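Local coordinates for protein homospermidine synthase (Legionella pneumophila subsp. pneumophila str. Philadelphia 1, PDB 2PH5) that binds NAD and probably catalyses, as a homospermidine synthase, the formation of the polyamine homospermidine, at residues Trp444-Arg450 with Pro463-Ile469; Ile200-Ala206 with Leu359-Gly365; Asn104-Ala108 with Lys147-Thr151; Leu97-Ile101 with Glu140-Leu144; Ser402-Trp406 with Tyr425-Ala430. One frame throughout, in Å; residues are numbered along the deposited sequence.

Contact 1: residues Trp444-Arg450 with Pro463-Ile469; sequences WTPLKNR and PWQFFNI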
# COMPACT_ATOMS: atom_id res chain seq x y z
N TRP A 444 -12.14 22.33 1.76
CA TRP A 444 -11.70 21.13 2.46
C TRP A 444 -10.90 21.44 3.73
O TRP A 444 -10.19 22.44 3.79
CB TRP A 444 -10.80 20.29 1.55
CG TRP A 444 -9.99 19.27 2.30
CD1 TRP A 444 -10.37 17.99 2.59
CD2 TRP A 444 -8.71 19.47 2.93
NE1 TRP A 444 -9.40 17.38 3.35
CE2 TRP A 444 -8.38 18.26 3.58
CE3 TRP A 444 -7.82 20.55 3.01
CZ2 TRP A 444 -7.19 18.10 4.30
CZ3 TRP A 444 -6.63 20.39 3.73
CH2 TRP A 444 -6.33 19.17 4.36
N THR A 445 -11.04 20.58 4.73
CA THR A 445 -10.27 20.70 5.96
C THR A 445 -10.12 19.27 6.46
O THR A 445 -10.91 18.41 6.09
CB THR A 445 -10.97 21.52 7.08
OG1 THR A 445 -11.72 20.63 7.91
CG2 THR A 445 -11.89 22.56 6.48
N PRO A 446 -9.11 18.99 7.29
CA PRO A 446 -8.94 17.62 7.79
C PRO A 446 -10.03 17.22 8.77
O PRO A 446 -10.00 16.13 9.34
CB PRO A 446 -7.56 17.67 8.45
CG PRO A 446 -7.45 19.07 8.92
CD PRO A 446 -8.01 19.87 7.75
N LEU A 447 -11.01 18.11 8.94
CA LEU A 447 -12.10 17.86 9.87
C LEU A 447 -13.38 17.34 9.21
O LEU A 447 -14.23 16.75 9.88
CB LEU A 447 -12.41 19.14 10.66
CG LEU A 447 -12.20 19.09 12.17
CD1 LEU A 447 -10.90 18.41 12.52
CD2 LEU A 447 -12.21 20.52 12.71
N LYS A 448 -13.53 17.55 7.91
CA LYS A 448 -14.73 17.08 7.24
C LYS A 448 -14.52 15.78 6.47
O LYS A 448 -13.39 15.31 6.32
CB LYS A 448 -15.29 18.16 6.32
CG LYS A 448 -14.27 18.82 5.42
CD LYS A 448 -14.52 20.32 5.39
CE LYS A 448 -15.96 20.65 5.00
NZ LYS A 448 -16.22 22.11 5.16
N ASN A 449 -15.62 15.21 5.99
CA ASN A 449 -15.63 13.95 5.25
C ASN A 449 -15.07 12.85 6.14
O ASN A 449 -14.71 11.77 5.66
CB ASN A 449 -14.81 14.05 3.97
CG ASN A 449 -15.34 15.10 3.02
OD1 ASN A 449 -16.53 15.11 2.69
ND2 ASN A 449 -14.46 15.99 2.58
N ARG A 450 -15.00 13.14 7.43
CA ARG A 450 -14.49 12.20 8.41
C ARG A 450 -15.38 10.98 8.49
O ARG A 450 -16.57 11.04 8.16
CB ARG A 450 -14.43 12.86 9.79
CG ARG A 450 -13.23 13.77 10.01
CD ARG A 450 -11.99 12.96 10.31
NE ARG A 450 -10.95 13.80 10.89
CZ ARG A 450 -9.92 13.33 11.60
NH1 ARG A 450 -9.02 14.16 12.09
NH2 ARG A 450 -9.81 12.03 11.82
N PRO A 463 -9.25 23.31 12.89
CA PRO A 463 -8.99 22.21 11.96
C PRO A 463 -7.55 22.16 11.50
O PRO A 463 -7.03 21.10 11.15
CB PRO A 463 -9.97 22.49 10.82
CG PRO A 463 -10.03 23.98 10.80
CD PRO A 463 -10.10 24.34 12.26
N TRP A 464 -6.88 23.30 11.52
CA TRP A 464 -5.50 23.33 11.07
C TRP A 464 -4.49 22.89 12.11
O TRP A 464 -3.30 23.16 11.97
CB TRP A 464 -5.18 24.72 10.57
CG TRP A 464 -6.16 25.15 9.55
CD1 TRP A 464 -6.87 26.31 9.54
CD2 TRP A 464 -6.53 24.43 8.36
NE1 TRP A 464 -7.65 26.37 8.41
CE2 TRP A 464 -7.46 25.24 7.67
CE3 TRP A 464 -6.16 23.20 7.81
CZ2 TRP A 464 -8.04 24.84 6.45
CZ3 TRP A 464 -6.73 22.81 6.60
CH2 TRP A 464 -7.66 23.63 5.93
N GLN A 465 -4.95 22.20 13.15
CA GLN A 465 -4.05 21.71 14.19
C GLN A 465 -3.43 20.38 13.76
O GLN A 465 -4.14 19.50 13.27
CB GLN A 465 -4.80 21.49 15.50
CG GLN A 465 -5.17 22.76 16.23
CD GLN A 465 -4.01 23.37 16.97
OE1 GLN A 465 -3.81 24.58 16.96
NE2 GLN A 465 -3.23 22.53 17.63
N PHE A 466 -2.13 20.23 13.96
CA PHE A 466 -1.46 18.99 13.58
C PHE A 466 -2.18 17.79 14.20
O PHE A 466 -2.20 16.69 13.64
CB PHE A 466 0.01 19.02 14.01
CG PHE A 466 0.83 17.88 13.47
CD1 PHE A 466 1.40 16.95 14.34
CD2 PHE A 466 1.01 17.72 12.09
CE1 PHE A 466 2.14 15.88 13.84
CE2 PHE A 466 1.75 16.65 11.59
CZ PHE A 466 2.31 15.73 12.46
N PHE A 467 -2.78 18.02 15.36
CA PHE A 467 -3.53 16.98 16.07
C PHE A 467 -4.61 16.38 15.15
O PHE A 467 -4.92 15.19 15.26
CB PHE A 467 -4.16 17.60 17.32
CG PHE A 467 -4.74 16.61 18.28
CD1 PHE A 467 -3.91 15.79 19.04
CD2 PHE A 467 -6.11 16.52 18.46
CE1 PHE A 467 -4.45 14.90 19.97
CE2 PHE A 467 -6.66 15.63 19.38
CZ PHE A 467 -5.83 14.82 20.14
N ASN A 468 -5.18 17.19 14.26
CA ASN A 468 -6.22 16.71 13.34
C ASN A 468 -5.66 16.17 12.02
O ASN A 468 -6.26 15.30 11.39
CB ASN A 468 -7.22 17.83 12.98
CG ASN A 468 -7.94 18.38 14.19
OD1 ASN A 468 -8.53 17.63 14.99
ND2 ASN A 468 -7.93 19.70 14.33
N ILE A 469 -4.53 16.71 11.59
CA ILE A 469 -3.92 16.30 10.34
C ILE A 469 -3.23 14.94 10.41
O ILE A 469 -3.41 14.10 9.52
CB ILE A 469 -2.96 17.39 9.83
CG1 ILE A 469 -3.78 18.65 9.50
CG2 ILE A 469 -2.19 16.91 8.60
CD1 ILE A 469 -2.98 19.93 9.41
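Prolines and tryptophans do most of the work here, and P446 sits so tightly that its CG is only 3.0 Å from P463 O. It is the second residue of a type I beta turn from T445 to K448, in the loop that follows strand 436-442. T445 OG1 accepts a hydrogen bond from L447 N, which fits an ST turn at the same place. The opposing segment, 463-469, ends in the short helix 466-469, with Q465 as N-cap residue. W464 is the surprise: its CA-to-CB bond points away from the turn, yet with chi1 in the m well the indole swings back, bringing CZ3 to 3.4 Å from P446 CD. The six-membered rings of W444 and W464 meet obliquely, planes at 52°, with W444 CZ3 3.8 Å from W464 CZ3. P446 CG also packs on I469 CG1 at 3.7 Å, while L447 CD2 rests 3.5 Å from P463 CB. With no hydrogen bond between the segments, the turn meets P463, W464 and the helix through van der Waals contacts, mostly apolar. The two indoles cover the face of the mixed sheet that carries L362 and M364, with W464 on M364 and W444 on L362. N468 spends its OD1 on D459 N, outside both segments. Inside the turn segment, R450 folds back and its NE donates to P446 O at 3.0 Å.

Contact 2: residues Ile200-Ala206 with Leu359-Gly365; sequences IKVIHVA and LGVLLMG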
# COMPACT_ATOMS: atom_id res chain seq x y z
N ILE A 200 -1.88 32.33 7.63
CA ILE A 200 -1.33 31.04 7.29
C ILE A 200 -0.86 30.35 8.56
O ILE A 200 0.07 30.81 9.22
CB ILE A 200 -0.13 31.17 6.36
CG1 ILE A 200 -0.52 32.05 5.16
CG2 ILE A 200 0.31 29.80 5.89
CD1 ILE A 200 -1.67 31.50 4.35
N LYS A 201 -1.50 29.23 8.88
CA LYS A 201 -1.14 28.47 10.06
C LYS A 201 -0.29 27.25 9.72
O LYS A 201 0.51 26.79 10.54
CB LYS A 201 -2.41 28.00 10.78
CG LYS A 201 -3.24 29.12 11.38
CD LYS A 201 -4.52 28.56 11.97
CE LYS A 201 -5.29 29.61 12.73
NZ LYS A 201 -6.40 28.96 13.48
N VAL A 202 -0.45 26.75 8.50
CA VAL A 202 0.31 25.58 8.07
C VAL A 202 0.46 25.51 6.55
O VAL A 202 -0.48 25.81 5.80
CB VAL A 202 -0.36 24.27 8.60
CG1 VAL A 202 -1.83 24.28 8.29
CG2 VAL A 202 0.30 23.04 7.99
N ILE A 203 1.66 25.14 6.11
CA ILE A 203 1.99 25.00 4.70
C ILE A 203 2.42 23.56 4.42
O ILE A 203 3.31 23.04 5.09
CB ILE A 203 3.17 25.92 4.29
CG1 ILE A 203 2.78 27.40 4.37
CG2 ILE A 203 3.62 25.57 2.88
CD1 ILE A 203 3.88 28.34 3.87
N HIS A 204 1.81 22.93 3.43
CA HIS A 204 2.18 21.57 3.05
C HIS A 204 2.76 21.57 1.65
O HIS A 204 2.41 22.39 0.81
CB HIS A 204 0.96 20.63 3.01
CG HIS A 204 0.46 20.19 4.34
ND1 HIS A 204 -0.70 19.46 4.49
CD2 HIS A 204 0.95 20.37 5.59
CE1 HIS A 204 -0.91 19.22 5.77
NE2 HIS A 204 0.08 19.76 6.46
N VAL A 205 3.68 20.64 1.42
CA VAL A 205 4.23 20.44 0.09
C VAL A 205 3.40 19.21 -0.21
O VAL A 205 3.68 18.11 0.28
CB VAL A 205 5.74 20.07 0.11
CG1 VAL A 205 6.20 19.75 -1.30
CG2 VAL A 205 6.55 21.24 0.68
N ALA A 206 2.31 19.42 -0.95
CA ALA A 206 1.39 18.34 -1.28
C ALA A 206 1.60 17.87 -2.71
O ALA A 206 1.40 18.62 -3.66
CB ALA A 206 -0.05 18.80 -1.08
N LEU A 359 2.61 18.28 -8.24
CA LEU A 359 3.50 18.82 -7.23
C LEU A 359 3.10 20.25 -6.93
O LEU A 359 2.91 21.05 -7.84
CB LEU A 359 4.94 18.79 -7.73
CG LEU A 359 5.95 19.54 -6.85
CD1 LEU A 359 5.97 18.89 -5.47
CD2 LEU A 359 7.35 19.51 -7.49
N GLY A 360 2.95 20.58 -5.65
CA GLY A 360 2.57 21.92 -5.29
C GLY A 360 2.59 22.16 -3.79
O GLY A 360 2.98 21.28 -3.02
N VAL A 361 2.17 23.35 -3.38
CA VAL A 361 2.13 23.73 -1.98
C VAL A 361 0.73 24.12 -1.53
O VAL A 361 0.01 24.83 -2.22
CB VAL A 361 3.07 24.90 -1.68
CG1 VAL A 361 4.51 24.43 -1.71
CG2 VAL A 361 2.85 26.01 -2.69
N LEU A 362 0.37 23.66 -0.34
CA LEU A 362 -0.94 23.94 0.21
C LEU A 362 -0.79 24.91 1.37
O LEU A 362 -0.10 24.61 2.35
CB LEU A 362 -1.57 22.64 0.68
CG LEU A 362 -3.00 22.64 1.20
CD1 LEU A 362 -3.93 23.18 0.11
CD2 LEU A 362 -3.41 21.21 1.61
N LEU A 363 -1.42 26.08 1.26
CA LEU A 363 -1.37 27.06 2.35
C LEU A 363 -2.73 27.05 3.04
O LEU A 363 -3.75 27.26 2.39
CB LEU A 363 -1.08 28.46 1.81
CG LEU A 363 0.38 28.64 1.39
CD1 LEU A 363 0.69 27.75 0.19
CD2 LEU A 363 0.61 30.09 1.04
N MSE A 364 -2.74 26.79 4.34
CA MSE A 364 -3.98 26.74 5.12
C MSE A 364 -4.03 27.81 6.22
O MSE A 364 -3.00 28.16 6.79
CB MSE A 364 -4.14 25.36 5.76
CG MSE A 364 -4.19 24.20 4.77
SE MSE A 364 -3.44 22.55 5.51
CE MSE A 364 -1.61 22.79 4.90
N GLY A 365 -5.23 28.32 6.50
CA GLY A 365 -5.39 29.33 7.53
C GLY A 365 -6.18 30.56 7.11
O GLY A 365 -6.94 31.12 7.90
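A classic beta bulge marks this end of an antiparallel strand pair in the mixed sheet of the C-terminal domain: K201 and V202 both face M364. K201 N donates to M364 O at 2.8 Å, and V202 N reaches the same oxygen weakly at 3.4 Å. From there strands 202-213 and 352-364 run in regular register. V202 and M364 form a hydrogen-bonded pair (M364 N to V202 O, 2.9 Å), as do H204 and L362, with H204 N to L362 O at 2.8 Å and L362 N to H204 O at 2.7 Å. I203-L363, between these two, and V205-V361, beyond H204-L362, are non-hydrogen-bonded pairs. Their side chains project from one face, where I203, V361 and L363 meet helix 158-176, whose start carries the NAD-binding residues A158 and N159; the side chain of V205 comes within about 4 Å of that of N159, and that of L359 within about 6 Å of the bound NAD. V202, H204, L362 and M364 line the other face, where W464 packs on M364. Just past the strand, G365 takes phi 129°, and a CB there would jam against the carbonyl O of M364 and clash with K201 N. The most distinctive side-chain contact is diagonal: the selenomethionine M364 lays CE over the imidazole face of H204, 3.4 Å from its centroid in a CH-pi contact, with SE 4.4 Å from the same centroid.

Contact 3: residues Asn104-Ala108 with Lys147-Thr151; sequences NQKGA and KTQKT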
# COMPACT_ATOMS: atom_id res chain seq x y z
N ASN A 104 34.59 28.05 -6.70
CA ASN A 104 34.93 29.44 -6.42
C ASN A 104 36.38 29.71 -6.80
O ASN A 104 36.69 30.71 -7.47
CB ASN A 104 34.72 29.75 -4.94
CG ASN A 104 35.06 31.19 -4.61
OD1 ASN A 104 34.42 32.13 -5.10
ND2 ASN A 104 36.08 31.37 -3.77
N GLN A 105 37.27 28.82 -6.37
CA GLN A 105 38.70 28.94 -6.65
C GLN A 105 38.92 29.01 -8.16
O GLN A 105 39.78 29.75 -8.64
CB GLN A 105 39.44 27.72 -6.09
CG GLN A 105 39.37 27.58 -4.57
CD GLN A 105 39.90 26.24 -4.04
OE1 GLN A 105 40.07 26.07 -2.83
NE2 GLN A 105 40.14 25.30 -4.95
N LYS A 106 38.14 28.24 -8.90
CA LYS A 106 38.27 28.20 -10.34
C LYS A 106 37.46 29.30 -11.02
O LYS A 106 37.53 29.47 -12.24
CB LYS A 106 37.83 26.83 -10.85
CG LYS A 106 38.98 25.89 -11.20
CD LYS A 106 40.03 25.76 -10.11
CE LYS A 106 41.19 24.91 -10.61
NZ LYS A 106 41.68 25.45 -11.92
N GLY A 107 36.70 30.04 -10.23
CA GLY A 107 35.87 31.10 -10.77
C GLY A 107 34.72 30.56 -11.60
O GLY A 107 34.18 31.26 -12.45
N ALA A 108 34.32 29.31 -11.34
CA ALA A 108 33.21 28.69 -12.09
C ALA A 108 31.88 28.67 -11.32
O ALA A 108 31.86 28.66 -10.09
CB ALA A 108 33.60 27.27 -12.49
N LYS A 147 32.30 34.06 2.07
CA LYS A 147 33.64 33.50 1.88
C LYS A 147 33.94 33.33 0.39
O LYS A 147 35.07 33.51 -0.06
CB LYS A 147 33.79 32.16 2.60
CG LYS A 147 34.24 32.26 4.06
CD LYS A 147 33.22 32.96 4.93
CE LYS A 147 33.75 33.14 6.35
NZ LYS A 147 32.78 33.86 7.23
N THR A 148 32.91 32.97 -0.37
CA THR A 148 33.06 32.78 -1.81
C THR A 148 32.39 33.94 -2.54
O THR A 148 31.50 34.59 -1.99
CB THR A 148 32.43 31.47 -2.27
OG1 THR A 148 31.05 31.44 -1.88
CG2 THR A 148 33.15 30.29 -1.63
N GLN A 149 32.82 34.19 -3.77
CA GLN A 149 32.29 35.27 -4.58
C GLN A 149 31.35 34.72 -5.65
O GLN A 149 30.22 35.20 -5.81
CB GLN A 149 33.45 36.03 -5.24
CG GLN A 149 33.30 37.55 -5.26
CD GLN A 149 32.75 38.09 -6.58
OE1 GLN A 149 33.34 37.89 -7.64
NE2 GLN A 149 31.63 38.79 -6.50
N LYS A 150 31.82 33.70 -6.37
CA LYS A 150 31.04 33.07 -7.44
C LYS A 150 29.73 32.46 -6.94
O LYS A 150 29.67 31.90 -5.84
CB LYS A 150 31.91 32.02 -8.14
CG LYS A 150 32.85 32.63 -9.16
CD LYS A 150 32.03 33.24 -10.28
CE LYS A 150 32.87 33.97 -11.27
NZ LYS A 150 31.98 34.54 -12.32
N THR A 151 28.69 32.58 -7.75
CA THR A 151 27.37 32.07 -7.39
C THR A 151 27.28 30.54 -7.32
O THR A 151 27.78 29.83 -8.20
CB THR A 151 26.29 32.59 -8.37
OG1 THR A 151 26.25 34.01 -8.31
CG2 THR A 151 24.92 32.04 -8.00
O HOH W 1 30.23 28.53 -7.85
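N104, in the last turn of helix 96-106, does most of the reaching. Its chi1 is t and its CA-to-CB bond points toward the loop segment 147-151, where OD1 takes two backbone amides at once: Q149 N at 2.9 Å and K150 N at 3.3 Å. A single carboxamide oxygen thus pins two successive peptides, and T148 CB packs beside that same N104 OD1 at 3.5 Å. Three residues further on, the helix winds down at G107, where a Schellman motif forms: phi is positive, 69°, a conformation glycine adopts easily, and G107 N bonds back to N104 O at 2.8 Å. The aliphatic chain of K150 folds along this helix end, with its CE 3.2 Å from G107 O, while K150 NZ continues outward to a long, weak ion pair with D412. At A108 the chain has turned toward the sheet. Here a water sits 2.8 Å from A108 O and 2.8 Å from T151 O, joining the two carbonyls. Both segments stop just short of strands: 104-108 leads into strand 109-112, and the loop 147-151 leads into strand 152-153, its parallel neighbour in the Rossmann-type sheet. Strand 415-416 is next across that sheet and contributes I415 against T148 and V416 against T151, while G107 shares a backbone hydrogen bond with N84 in the loop ahead of strand 86-89.

Contact 4: residues Leu97-Ile101 with Glu140-Leu144; sequences LALII and EVLRL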
# COMPACT_ATOMS: atom_id res chain seq x y z
N LEU A 97 30.00 20.88 -0.40
CA LEU A 97 30.85 21.90 0.20
C LEU A 97 32.19 21.93 -0.49
O LEU A 97 32.69 23.00 -0.86
CB LEU A 97 31.05 21.59 1.68
CG LEU A 97 31.83 22.58 2.54
CD1 LEU A 97 31.13 23.94 2.58
CD2 LEU A 97 31.95 22.01 3.94
N ALA A 98 32.78 20.75 -0.67
CA ALA A 98 34.07 20.65 -1.31
C ALA A 98 34.00 21.13 -2.76
O ALA A 98 34.87 21.87 -3.22
CB ALA A 98 34.57 19.21 -1.25
N LEU A 99 32.95 20.72 -3.47
CA LEU A 99 32.77 21.13 -4.87
C LEU A 99 32.53 22.65 -4.98
O LEU A 99 33.07 23.31 -5.88
CB LEU A 99 31.58 20.38 -5.47
CG LEU A 99 31.72 19.10 -6.31
CD1 LEU A 99 33.06 18.42 -6.18
CD2 LEU A 99 30.59 18.18 -5.92
N ILE A 100 31.74 23.19 -4.06
CA ILE A 100 31.43 24.61 -4.03
C ILE A 100 32.71 25.46 -3.91
O ILE A 100 32.96 26.34 -4.74
CB ILE A 100 30.46 24.92 -2.87
CG1 ILE A 100 29.07 24.37 -3.25
CG2 ILE A 100 30.45 26.41 -2.54
CD1 ILE A 100 28.00 24.49 -2.15
N ILE A 101 33.51 25.17 -2.89
CA ILE A 101 34.76 25.88 -2.67
C ILE A 101 35.64 25.79 -3.93
O ILE A 101 36.13 26.80 -4.42
CB ILE A 101 35.52 25.27 -1.47
CG1 ILE A 101 34.77 25.63 -0.18
CG2 ILE A 101 36.95 25.75 -1.42
CD1 ILE A 101 35.10 24.73 0.98
N GLU A 140 26.85 23.67 7.61
CA GLU A 140 28.26 23.56 7.27
C GLU A 140 28.56 24.35 6.00
O GLU A 140 29.58 25.03 5.91
CB GLU A 140 28.63 22.09 7.06
CG GLU A 140 30.13 21.82 6.96
CD GLU A 140 30.43 20.36 6.62
OE1 GLU A 140 31.58 19.91 6.81
OE2 GLU A 140 29.50 19.67 6.15
N VAL A 141 27.67 24.26 5.02
CA VAL A 141 27.88 24.95 3.76
C VAL A 141 27.33 26.37 3.79
O VAL A 141 27.81 27.25 3.07
CB VAL A 141 27.24 24.17 2.60
CG1 VAL A 141 25.76 23.98 2.85
CG2 VAL A 141 27.47 24.91 1.30
N LEU A 142 26.34 26.58 4.63
CA LEU A 142 25.72 27.90 4.74
C LEU A 142 26.65 28.83 5.51
O LEU A 142 26.63 30.05 5.31
CB LEU A 142 24.37 27.77 5.45
CG LEU A 142 23.32 28.84 5.15
CD1 LEU A 142 22.99 28.85 3.66
CD2 LEU A 142 22.07 28.55 5.97
N ARG A 143 27.47 28.26 6.39
CA ARG A 143 28.41 29.06 7.17
C ARG A 143 29.59 29.49 6.30
O ARG A 143 30.71 29.67 6.79
CB ARG A 143 28.91 28.28 8.39
CG ARG A 143 29.84 27.12 8.05
CD ARG A 143 30.29 26.35 9.29
NE ARG A 143 29.17 25.70 9.97
CZ ARG A 143 29.31 24.80 10.95
NH1 ARG A 143 30.52 24.45 11.36
NH2 ARG A 143 28.24 24.26 11.51
N LEU A 144 29.33 29.64 5.00
CA LEU A 144 30.36 30.06 4.06
C LEU A 144 29.80 31.16 3.17
O LEU A 144 30.37 31.46 2.11
CB LEU A 144 30.80 28.88 3.20
CG LEU A 144 32.27 28.49 3.30
CD1 LEU A 144 32.56 27.86 4.66
CD2 LEU A 144 32.59 27.52 2.19
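L97 is the plug of this contact. With chi1 t it aims its isobutyl group at the end of helix 134-142: CD1 lies 3.6 Å from V141 CA and 3.9 Å from L144 CD2. L97 CD2 lies against E140 CG and the carboxylate carbon CD, 3.5 Å from the latter, while E140 OE2 makes a salt bridge to R132. V141 is the next to be covered. Besides L97 it takes I100, whose CD1 reaches V141 CG2 at 3.5 Å. Both helices belong to the Rossmann-type NAD-binding domain; helix 96-106 comes between strands 86-89 and 109-112, and I100, V141 and L144 all press on I415 of the edge strand 415-416. L144 sits just beyond the helix, where the chain has left helical angles at R143. Its side chain still points at helix 96-106, and CD2 packs 3.7 Å from I101 CG1, one turn along from L97.

Contact 5: residues Ser402-Trp406 with Tyr425-Ala430; sequences SGIIW and YIIDIA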
# COMPACT_ATOMS: atom_id res chain seq x y z
N SER A 402 16.14 26.40 -15.10
CA SER A 402 15.77 27.78 -14.80
C SER A 402 16.83 28.36 -13.86
O SER A 402 17.31 29.47 -14.07
CB SER A 402 14.41 27.87 -14.11
OG SER A 402 13.39 27.25 -14.87
N GLY A 403 17.16 27.60 -12.82
CA GLY A 403 18.16 28.04 -11.87
C GLY A 403 19.51 28.26 -12.54
O GLY A 403 20.23 29.20 -12.20
N ILE A 404 19.84 27.39 -13.50
CA ILE A 404 21.10 27.51 -14.22
C ILE A 404 21.12 28.82 -15.00
O ILE A 404 22.12 29.54 -14.99
CB ILE A 404 21.31 26.30 -15.22
CG1 ILE A 404 21.53 25.01 -14.43
CG2 ILE A 404 22.51 26.57 -16.14
CD1 ILE A 404 21.68 23.75 -15.29
N ILE A 405 20.02 29.15 -15.66
CA ILE A 405 19.95 30.39 -16.42
C ILE A 405 20.07 31.59 -15.49
O ILE A 405 20.65 32.61 -15.85
CB ILE A 405 18.63 30.51 -17.20
CG1 ILE A 405 18.49 29.34 -18.17
CG2 ILE A 405 18.60 31.84 -17.97
CD1 ILE A 405 17.10 29.20 -18.74
N TRP A 406 19.50 31.47 -14.29
CA TRP A 406 19.53 32.56 -13.32
C TRP A 406 20.96 32.84 -12.88
O TRP A 406 21.39 33.99 -12.84
CB TRP A 406 18.69 32.21 -12.09
CG TRP A 406 18.60 33.34 -11.10
CD1 TRP A 406 17.74 34.41 -11.14
CD2 TRP A 406 19.43 33.55 -9.95
NE1 TRP A 406 17.99 35.26 -10.09
CE2 TRP A 406 19.03 34.76 -9.35
CE3 TRP A 406 20.49 32.83 -9.37
CZ2 TRP A 406 19.64 35.27 -8.20
CZ3 TRP A 406 21.10 33.34 -8.22
CH2 TRP A 406 20.67 34.55 -7.65
N TYR A 425 10.93 35.15 -11.84
CA TYR A 425 11.97 34.89 -12.82
C TYR A 425 12.03 33.39 -13.10
O TYR A 425 12.01 32.96 -14.26
CB TYR A 425 13.31 35.35 -12.28
CG TYR A 425 14.49 35.13 -13.19
CD1 TYR A 425 15.10 36.22 -13.82
CD2 TYR A 425 15.06 33.86 -13.36
CE1 TYR A 425 16.25 36.06 -14.58
CE2 TYR A 425 16.21 33.69 -14.12
CZ TYR A 425 16.80 34.79 -14.73
OH TYR A 425 17.96 34.64 -15.45
N ILE A 426 12.11 32.61 -12.03
CA ILE A 426 12.18 31.16 -12.16
C ILE A 426 10.91 30.58 -12.75
O ILE A 426 10.96 29.88 -13.75
CB ILE A 426 12.52 30.49 -10.77
CG1 ILE A 426 14.02 30.21 -10.67
CG2 ILE A 426 11.85 29.12 -10.64
CD1 ILE A 426 14.89 31.40 -10.86
N ILE A 427 9.76 30.91 -12.15
CA ILE A 427 8.48 30.39 -12.64
C ILE A 427 8.18 30.67 -14.11
O ILE A 427 7.59 29.83 -14.78
CB ILE A 427 7.31 30.93 -11.81
CG1 ILE A 427 7.45 30.50 -10.35
CG2 ILE A 427 6.00 30.41 -12.38
CD1 ILE A 427 7.53 29.01 -10.16
N ASP A 428 8.57 31.85 -14.59
CA ASP A 428 8.33 32.22 -15.98
C ASP A 428 9.16 31.42 -16.97
O ASP A 428 8.81 31.30 -18.14
CB ASP A 428 8.60 33.72 -16.20
CG ASP A 428 7.50 34.61 -15.63
OD1 ASP A 428 6.31 34.22 -15.71
OD2 ASP A 428 7.81 35.70 -15.13
N ILE A 429 10.28 30.88 -16.50
CA ILE A 429 11.14 30.09 -17.37
C ILE A 429 10.73 28.63 -17.36
O ILE A 429 10.75 27.95 -18.39
CB ILE A 429 12.62 30.20 -16.95
CG1 ILE A 429 13.06 31.66 -17.01
CG2 ILE A 429 13.48 29.31 -17.85
CD1 ILE A 429 14.52 31.90 -16.65
N ALA A 430 10.34 28.15 -16.18
CA ALA A 430 9.95 26.76 -15.98
C ALA A 430 8.52 26.43 -16.40
O ALA A 430 8.24 25.31 -16.80
CB ALA A 430 10.15 26.40 -14.52
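Helices 391-408 and 423-430 cross steeply here, their local axes 9.4 Å apart at closest approach and their N-to-C directions at 127°. The backbones come nearest where S402 faces I426, CA to CA 5.6 Å, and the small side chain of S402 fills the point of nearest approach. S402 CB lies 4.2 Å from I426 CG1, and S402 OG lies 3.4 Å from A430 CB and 3.6 Å from I429 CG2; the hydroxyl itself bonds to A398 O one turn back along its own helix. One turn on, I405 extends CD1 to I429 CG2 at 3.7 Å. The aromatic contact closes the other end. W406 turns its edge to the face of Y425 in a T-shaped stack, the five-membered ring 4.7 Å from the tyrosine centroid and the planes at 89°, with W406 CD1 3.4 Å from Y425 CE2. I426 CD1 lies 4.1 Å from W406 CB, next to the indole. The ring of H410, further along the chain, stacks on W406. The crossing is thus built chiefly from apolar and aromatic side chains. It lies between two layers of the fold: I404 of the first helix packs on F86 and I88 of strand 86-89 in the parallel Rossmann-type sheet, whereas I426 and I427 of the second lean on H165 of helix 158-176, which in turn packs against the mixed sheet.

How the contacts relate
From the N terminus, contact 4 opens first at 97-101, but contact 3 opens at 104-108 before 140-144 closes contact 4, and itself closes at 147-151. The two therefore cross, tying both ends of helix 96-106 to the chain running from the end of helix 134-142 to strand 152-153. Contact 2 follows with the longest loop, 200-206 to 359-365, inside the mixed sheet. Contact 5 then closes a short loop at 425-430 and contact 1 another at 463-469, all in series. T151 CG2 meets W406 CZ3 at 4.0 Å, linking contact 3 to contact 5 and the Rossmann-type region to the later helices. At the far side of the molecule, I469 CG2 packs 3.9 Å from H204 CE1, joining contact 1 to contact 2.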